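PDB 6KXD: ketosynthase from Streptomyces sp. MSC090213JE08, which belongs to the ishigamide ketosynthase/chain length factor of a highly reducing type II polyketide synthase, and probably takes part in elongating carrier-bound polyketide chains. Local coordinates for residues Pro20-Gly32 / Pro227-Glu239. Residues are numbered along the deposited sequence; the frame is centred on the assembly and turned at random.
Sequences PVITGWSAVSPYG and PLLGEGCGLFLVE
Thr23 OG1 donates to the anti lone pair of Glu239 OE1 at 2.7 Å, beside a beta bulge in the antiparallel pairing of strands 20-29 and 232-239, inside the N-terminal half of a thiolase-type fold. The bulge sets Thr23 and Gly24 opposite Leu237, and Thr23 N donates to Leu237 O. Gly24 N, buried here, finds no partner. Beyond the bulge, regular pairing resumes, with Ser26 N 2.8 Å from Leu235 O and Val28 N 2.8 Å from Cys233 O. On one face Phe236 CD1 meets Trp25 CB at 3.5 Å and also touches Ile22 CG2; with Trp25 CG held between its own backbone N and carbonyl carbon (chi1 63°), the indole leads away from the neighbouring strand, toward helices 35-44 and 332-344. The other face, bearing Val28, Cys233 and Leu235, packs on helix 86-99. Glu239 OE2 accepts from Glu245 N, which helps position the carboxylate. Were Glu239 replaced by an alanine, the carboxylate would be gone, and the buried Thr23 hydroxyl is likely to lose its acceptor, as is Glu245 N. At the bulge itself, Leu237 N reaches Gly24 O from 46° out of its carbonyl plane.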
ATOM      1  N   PRO B  20     -19.083  -5.409  -9.388  1.00 48.37           N
ATOM      2  CA  PRO B  20     -18.228  -6.531  -9.022  1.00 46.44           C
ATOM      3  C   PRO B  20     -19.007  -7.577  -8.223  1.00 39.01           C
ATOM      4  O   PRO B  20     -19.871  -7.244  -7.410  1.00 42.39           O
ATOM      5  CB  PRO B  20     -17.076  -5.881  -8.252  1.00 43.76           C
ATOM      6  CG  PRO B  20     -17.629  -4.584  -7.739  1.00 48.76           C
ATOM      7  CD  PRO B  20     -18.746  -4.163  -8.682  1.00 48.16           C
ATOM      8  N   VAL B  21     -18.666  -8.831  -8.478  1.00 40.51           N
ATOM      9  CA  VAL B  21     -19.207  -9.937  -7.837  1.00 39.30           C
ATOM     10  C   VAL B  21     -18.059 -10.747  -7.278  1.00 40.07           C
ATOM     11  O   VAL B  21     -17.034 -10.910  -7.927  1.00 42.36           O
ATOM     12  CB  VAL B  21     -20.113 -10.778  -8.758  1.00 41.30           C
ATOM     13  CG1 VAL B  21     -21.349  -9.975  -9.132  1.00 40.99           C
ATOM     14  CG2 VAL B  21     -19.423 -11.281 -10.004  1.00 46.01           C
ATOM     15  N   ILE B  22     -18.292 -11.263  -6.074  1.00 38.59           N
ATOM     16  CA  ILE B  22     -17.433 -12.225  -5.537  1.00 39.91           C
ATOM     17  C   ILE B  22     -17.893 -13.599  -6.026  1.00 40.45           C
ATOM     18  O   ILE B  22     -19.030 -13.976  -5.759  1.00 39.09           O
ATOM     19  CB  ILE B  22     -17.466 -12.165  -4.018  1.00 35.99           C
ATOM     20  CG1 ILE B  22     -16.960 -10.816  -3.504  1.00 36.81           C
ATOM     21  CG2 ILE B  22     -16.704 -13.338  -3.475  1.00 35.86           C
ATOM     22  CD1 ILE B  22     -17.120 -10.679  -1.992  1.00 42.78           C
ATOM     23  N   THR B  23     -16.986 -14.355  -6.643  1.00 39.99           N
ATOM     24  CA  THR B  23     -17.338 -15.684  -7.219  1.00 40.58           C
ATOM     25  C   THR B  23     -16.586 -16.798  -6.521  1.00 44.94           C
ATOM     26  O   THR B  23     -16.774 -17.975  -6.849  1.00 43.35           O
ATOM     27  CB  THR B  23     -17.082 -15.687  -8.726  1.00 42.28           C
ATOM     28  OG1 THR B  23     -15.666 -15.556  -8.846  1.00 40.76           O
ATOM     29  CG2 THR B  23     -17.808 -14.564  -9.421  1.00 43.78           C
ATOM     30  N   GLY B  24     -15.817 -16.453  -5.484  1.00 38.13           N
ATOM     31  CA  GLY B  24     -15.101 -17.438  -4.754  1.00 42.17           C
ATOM     32  C   GLY B  24     -14.395 -16.803  -3.565  1.00 34.90           C
ATOM     33  O   GLY B  24     -14.173 -15.605  -3.577  1.00 36.83           O
ATOM     34  N   TRP B  25     -14.059 -17.635  -2.600  1.00 38.37           N
ATOM     35  CA  TRP B  25     -13.329 -17.178  -1.453  1.00 39.57           C
ATOM     36  C   TRP B  25     -12.568 -18.307  -0.819  1.00 39.68           C
ATOM     37  O   TRP B  25     -12.816 -19.497  -1.055  1.00 37.25           O
ATOM     38  CB  TRP B  25     -14.246 -16.516  -0.448  1.00 39.41           C
ATOM     39  CG  TRP B  25     -15.294 -17.381   0.151  1.00 38.46           C
ATOM     40  CD1 TRP B  25     -16.480 -17.773  -0.401  1.00 41.64           C
ATOM     41  CD2 TRP B  25     -15.236 -17.976   1.452  1.00 39.93           C
ATOM     42  NE1 TRP B  25     -17.183 -18.534   0.485  1.00 44.34           N
ATOM     43  CE2 TRP B  25     -16.446 -18.691   1.624  1.00 42.75           C
ATOM     44  CE3 TRP B  25     -14.306 -17.948   2.492  1.00 40.70           C
ATOM     45  CZ2 TRP B  25     -16.724 -19.395   2.792  1.00 46.79           C
ATOM     46  CZ3 TRP B  25     -14.578 -18.656   3.644  1.00 42.47           C
ATOM     47  CH2 TRP B  25     -15.777 -19.364   3.787  1.00 45.37           C
ATOM     48  N   SER B  26     -11.622 -17.883   0.009  1.00 33.17           N
ATOM     49  CA  SER B  26     -10.806 -18.753   0.708  1.00 36.34           C
ATOM     50  C   SER B  26     -10.406 -18.082   2.004  1.00 35.32           C
ATOM     51  O   SER B  26     -10.454 -16.855   2.111  1.00 38.65           O
ATOM     52  CB  SER B  26      -9.601 -19.118  -0.101  1.00 43.66           C
ATOM     53  OG  SER B  26      -8.961 -20.230   0.509  1.00 52.29           O
ATOM     54  N   ALA B  27     -10.008 -18.898   2.952  1.00 36.73           N
ATOM     55  CA  ALA B  27      -9.580 -18.409   4.223  1.00 39.16           C
ATOM     56  C   ALA B  27      -8.663 -19.417   4.888  1.00 42.36           C
ATOM     57  O   ALA B  27      -8.827 -20.624   4.792  1.00 44.08           O
ATOM     58  CB  ALA B  27     -10.747 -18.116   5.124  1.00 40.27           C
ATOM     59  N   VAL B  28      -7.693 -18.865   5.596  1.00 36.17           N
ATOM     60  CA  VAL B  28      -6.900 -19.587   6.495  1.00 38.19           C
ATOM     61  C   VAL B  28      -7.031 -18.770   7.764  1.00 38.21           C
ATOM     62  O   VAL B  28      -6.806 -17.569   7.746  1.00 36.33           O
ATOM     63  CB  VAL B  28      -5.429 -19.679   6.048  1.00 38.79           C
ATOM     64  CG1 VAL B  28      -4.590 -20.389   7.089  1.00 42.29           C
ATOM     65  CG2 VAL B  28      -5.280 -20.332   4.682  1.00 42.34           C
ATOM     66  N   SER B  29      -7.506 -19.400   8.809  1.00 34.75           N
ATOM     67  CA  SER B  29      -8.010 -18.638   9.906  1.00 37.21           C
ATOM     68  C   SER B  29      -7.858 -19.416  11.205  1.00 42.59           C
ATOM     69  O   SER B  29      -7.447 -20.576  11.205  1.00 41.91           O
ATOM     70  CB  SER B  29      -9.464 -18.324   9.641  1.00 35.49           C
ATOM     71  OG  SER B  29     -10.239 -19.472   9.939  1.00 39.29           O
ATOM     72  N   PRO B  30      -8.195 -18.808  12.364  1.00 40.57           N
ATOM     73  CA  PRO B  30      -8.140 -19.549  13.620  1.00 41.77           C
ATOM     74  C   PRO B  30      -9.103 -20.746  13.672  1.00 42.14           C
ATOM     75  O   PRO B  30      -8.933 -21.552  14.548  1.00 42.29           O
ATOM     76  CB  PRO B  30      -8.493 -18.500  14.684  1.00 43.25           C
ATOM     77  CG  PRO B  30      -8.113 -17.186  14.006  1.00 40.88           C
ATOM     78  CD  PRO B  30      -8.492 -17.382  12.561  1.00 42.02           C
ATOM     79  N   TYR B  31     -10.017 -20.858  12.691  1.00 39.35           N
ATOM     80  CA  TYR B  31     -10.860 -22.017  12.498  1.00 43.52           C
ATOM     81  C   TYR B  31     -10.132 -23.159  11.810  1.00 46.71           C
ATOM     82  O   TYR B  31     -10.588 -24.266  11.917  1.00 49.21           O
ATOM     83  CB  TYR B  31     -12.091 -21.672  11.677  1.00 43.11           C
ATOM     84  CG  TYR B  31     -13.063 -20.835  12.462  1.00 44.33           C
ATOM     85  CD1 TYR B  31     -13.384 -21.203  13.759  1.00 50.43           C
ATOM     86  CD2 TYR B  31     -13.676 -19.720  11.925  1.00 48.33           C
ATOM     87  CE1 TYR B  31     -14.273 -20.466  14.513  1.00 50.26           C
ATOM     88  CE2 TYR B  31     -14.585 -18.976  12.667  1.00 51.55           C
ATOM     89  CZ  TYR B  31     -14.879 -19.353  13.970  1.00 52.29           C
ATOM     90  OH  TYR B  31     -15.747 -18.663  14.776  1.00 55.48           O
ATOM     91  N   GLY B  32      -9.031 -22.865  11.116  1.00 42.89           N
ATOM     92  CA  GLY B  32      -8.279 -23.881  10.450  1.00 43.67           C
ATOM     93  C   GLY B  32      -7.864 -23.447   9.074  1.00 44.48           C
ATOM     94  O   GLY B  32      -7.957 -22.279   8.708  1.00 41.26           O
ATOM     95  N   PRO B 227      -4.925  -7.688  24.339  1.00 61.19           N
ATOM     96  CA  PRO B 227      -6.008  -8.179  23.488  1.00 60.41           C
ATOM     97  C   PRO B 227      -5.835  -9.660  23.098  1.00 49.72           C
ATOM     98  O   PRO B 227      -4.715 -10.184  22.992  1.00 49.39           O
ATOM     99  CB  PRO B 227      -5.951  -7.232  22.279  1.00 61.98           C
ATOM    100  CG  PRO B 227      -4.517  -6.770  22.238  1.00 61.43           C
ATOM    101  CD  PRO B 227      -4.102  -6.654  23.689  1.00 58.51           C
ATOM    102  N   LEU B 228      -6.962 -10.329  22.900  1.00 47.36           N
ATOM    103  CA  LEU B 228      -6.973 -11.610  22.242  1.00 48.06           C
ATOM    104  C   LEU B 228      -6.666 -11.378  20.752  1.00 46.23           C
ATOM    105  O   LEU B 228      -7.446 -10.722  20.060  1.00 42.11           O
ATOM    106  CB  LEU B 228      -8.342 -12.264  22.399  1.00 47.55           C
ATOM    107  CG  LEU B 228      -8.402 -13.682  21.853  1.00 46.83           C
ATOM    108  CD1 LEU B 228      -7.244 -14.514  22.396  1.00 47.24           C
ATOM    109  CD2 LEU B 228      -9.744 -14.346  22.128  1.00 51.34           C
ATOM    110  N   LEU B 229      -5.544 -11.914  20.279  1.00 42.01           N
ATOM    111  CA  LEU B 229      -5.111 -11.649  18.897  1.00 45.60           C
ATOM    112  C   LEU B 229      -5.307 -12.922  18.078  1.00 46.30           C
ATOM    113  O   LEU B 229      -5.016 -14.016  18.531  1.00 46.16           O
ATOM    114  CB  LEU B 229      -3.644 -11.226  18.890  1.00 50.02           C
ATOM    115  CG  LEU B 229      -3.371  -9.860  19.516  1.00 48.55           C
ATOM    116  CD1 LEU B 229      -1.882  -9.595  19.624  1.00 46.41           C
ATOM    117  CD2 LEU B 229      -4.060  -8.759  18.707  1.00 49.55           C
ATOM    118  N   GLY B 230      -5.729 -12.709  16.839  1.00 38.64           N
ATOM    119  CA  GLY B 230      -5.893 -13.775  15.875  1.00 40.13           C
ATOM    120  C   GLY B 230      -5.063 -13.483  14.649  1.00 43.41           C
ATOM    121  O   GLY B 230      -4.290 -12.505  14.570  1.00 45.98           O
ATOM    122  N   GLU B 231      -5.188 -14.368  13.678  1.00 38.70           N
ATOM    123  CA  GLU B 231      -4.399 -14.214  12.510  1.00 38.33           C
ATOM    124  C   GLU B 231      -5.104 -14.921  11.362  1.00 35.29           C
ATOM    125  O   GLU B 231      -5.966 -15.793  11.556  1.00 37.14           O
ATOM    126  CB  GLU B 231      -3.008 -14.810  12.724  1.00 40.00           C
ATOM    127  CG  GLU B 231      -3.059 -16.292  12.999  1.00 42.47           C
ATOM    128  CD  GLU B 231      -1.737 -17.050  12.879  1.00 42.44           C
ATOM    129  OE1 GLU B 231      -0.752 -16.439  12.465  1.00 40.36           O
ATOM    130  OE2 GLU B 231      -1.708 -18.252  13.211  1.00 42.76           O
ATOM    131  N   GLY B 232      -4.581 -14.669  10.178  1.00 34.99           N
ATOM    132  CA  GLY B 232      -4.859 -15.458   9.087  1.00 35.91           C
ATOM    133  C   GLY B 232      -4.986 -14.630   7.832  1.00 37.19           C
ATOM    134  O   GLY B 232      -4.499 -13.504   7.737  1.00 36.87           O
ATOM    135  N   CYS B 233      -5.681 -15.193   6.852  1.00 36.44           N
ATOM    136  CA  CYS B 233      -5.875 -14.526   5.581  1.00 37.91           C
ATOM    137  C   CYS B 233      -7.221 -14.936   4.991  1.00 37.77           C
ATOM    138  O   CYS B 233      -7.580 -16.100   4.975  1.00 36.64           O
ATOM    139  CB  CYS B 233      -4.775 -14.890   4.586  1.00 34.94           C
ATOM    140  SG  CYS B 233      -4.992 -14.244   2.902  1.00 37.44           S
ATOM    141  N   GLY B 234      -7.953 -13.951   4.486  1.00 35.36           N
ATOM    142  CA  GLY B 234      -9.128 -14.172   3.700  1.00 37.00           C
ATOM    143  C   GLY B 234      -8.938 -13.570   2.346  1.00 35.01           C
ATOM    144  O   GLY B 234      -8.371 -12.455   2.253  1.00 35.55           O
ATOM    145  N   LEU B 235      -9.359 -14.298   1.291  1.00 34.14           N
ATOM    146  CA  LEU B 235      -9.250 -13.871  -0.073  1.00 33.58           C
ATOM    147  C   LEU B 235     -10.536 -14.167  -0.841  1.00 32.92           C
ATOM    148  O   LEU B 235     -11.215 -15.170  -0.530  1.00 37.93           O
ATOM    149  CB  LEU B 235      -8.151 -14.630  -0.815  1.00 38.51           C
ATOM    150  CG  LEU B 235      -6.718 -14.446  -0.337  1.00 41.67           C
ATOM    151  CD1 LEU B 235      -5.818 -15.351  -1.162  1.00 38.97           C
ATOM    152  CD2 LEU B 235      -6.276 -12.989  -0.476  1.00 41.66           C
ATOM    153  N   PHE B 236     -10.818 -13.273  -1.779  1.00 35.96           N
ATOM    154  CA  PHE B 236     -11.973 -13.305  -2.649  1.00 36.12           C
ATOM    155  C   PHE B 236     -11.542 -13.251  -4.095  1.00 38.90           C
ATOM    156  O   PHE B 236     -10.597 -12.527  -4.457  1.00 36.33           O
ATOM    157  CB  PHE B 236     -12.895 -12.126  -2.366  1.00 36.13           C
ATOM    158  CG  PHE B 236     -13.163 -12.071  -0.908  1.00 35.69           C
ATOM    159  CD1 PHE B 236     -14.036 -12.996  -0.329  1.00 36.98           C
ATOM    160  CD2 PHE B 236     -12.469 -11.185  -0.114  1.00 36.45           C
ATOM    161  CE1 PHE B 236     -14.253 -12.978   1.035  1.00 37.32           C
ATOM    162  CE2 PHE B 236     -12.628 -11.218   1.260  1.00 39.08           C
ATOM    163  CZ  PHE B 236     -13.522 -12.121   1.825  1.00 42.83           C
ATOM    164  N   LEU B 237     -12.247 -14.030  -4.919  1.00 34.74           N
ATOM    165  CA  LEU B 237     -12.114 -13.874  -6.324  1.00 38.72           C
ATOM    166  C   LEU B 237     -13.242 -12.934  -6.755  1.00 36.44           C
ATOM    167  O   LEU B 237     -14.432 -13.237  -6.511  1.00 39.63           O
ATOM    168  CB  LEU B 237     -12.173 -15.269  -6.964  1.00 39.33           C
ATOM    169  CG  LEU B 237     -11.674 -15.318  -8.412  1.00 43.96           C
ATOM    170  CD1 LEU B 237     -12.502 -14.452  -9.303  1.00 45.83           C
ATOM    171  CD2 LEU B 237     -10.228 -14.873  -8.493  1.00 45.99           C
ATOM    172  N   VAL B 238     -12.903 -11.775  -7.301  1.00 35.24           N
ATOM    173  CA  VAL B 238     -13.852 -10.781  -7.761  1.00 35.52           C
ATOM    174  C   VAL B 238     -13.825 -10.681  -9.291  1.00 38.02           C
ATOM    175  O   VAL B 238     -12.769 -10.620  -9.904  1.00 37.17           O
ATOM    176  CB  VAL B 238     -13.560  -9.407  -7.121  1.00 40.18           C
ATOM    177  CG1 VAL B 238     -14.513  -8.331  -7.589  1.00 43.63           C
ATOM    178  CG2 VAL B 238     -13.576  -9.535  -5.596  1.00 42.62           C
ATOM    179  N   GLU B 239     -15.012 -10.619  -9.882  1.00 41.91           N
ATOM    180  CA  GLU B 239     -15.194 -10.519 -11.342  1.00 43.27           C
ATOM    181  C   GLU B 239     -16.265  -9.466 -11.617  1.00 46.01           C
ATOM    182  O   GLU B 239     -16.937  -9.001 -10.693  1.00 44.57           O
ATOM    183  CB  GLU B 239     -15.632 -11.870 -11.918  1.00 43.40           C
ATOM    184  CG  GLU B 239     -14.904 -13.036 -11.326  1.00 46.16           C
ATOM    185  CD  GLU B 239     -15.084 -14.309 -12.114  1.00 44.42           C
ATOM    186  OE1 GLU B 239     -15.253 -15.360 -11.494  1.00 46.11           O
ATOM    187  OE2 GLU B 239     -15.048 -14.211 -13.377  1.00 47.86           O
TER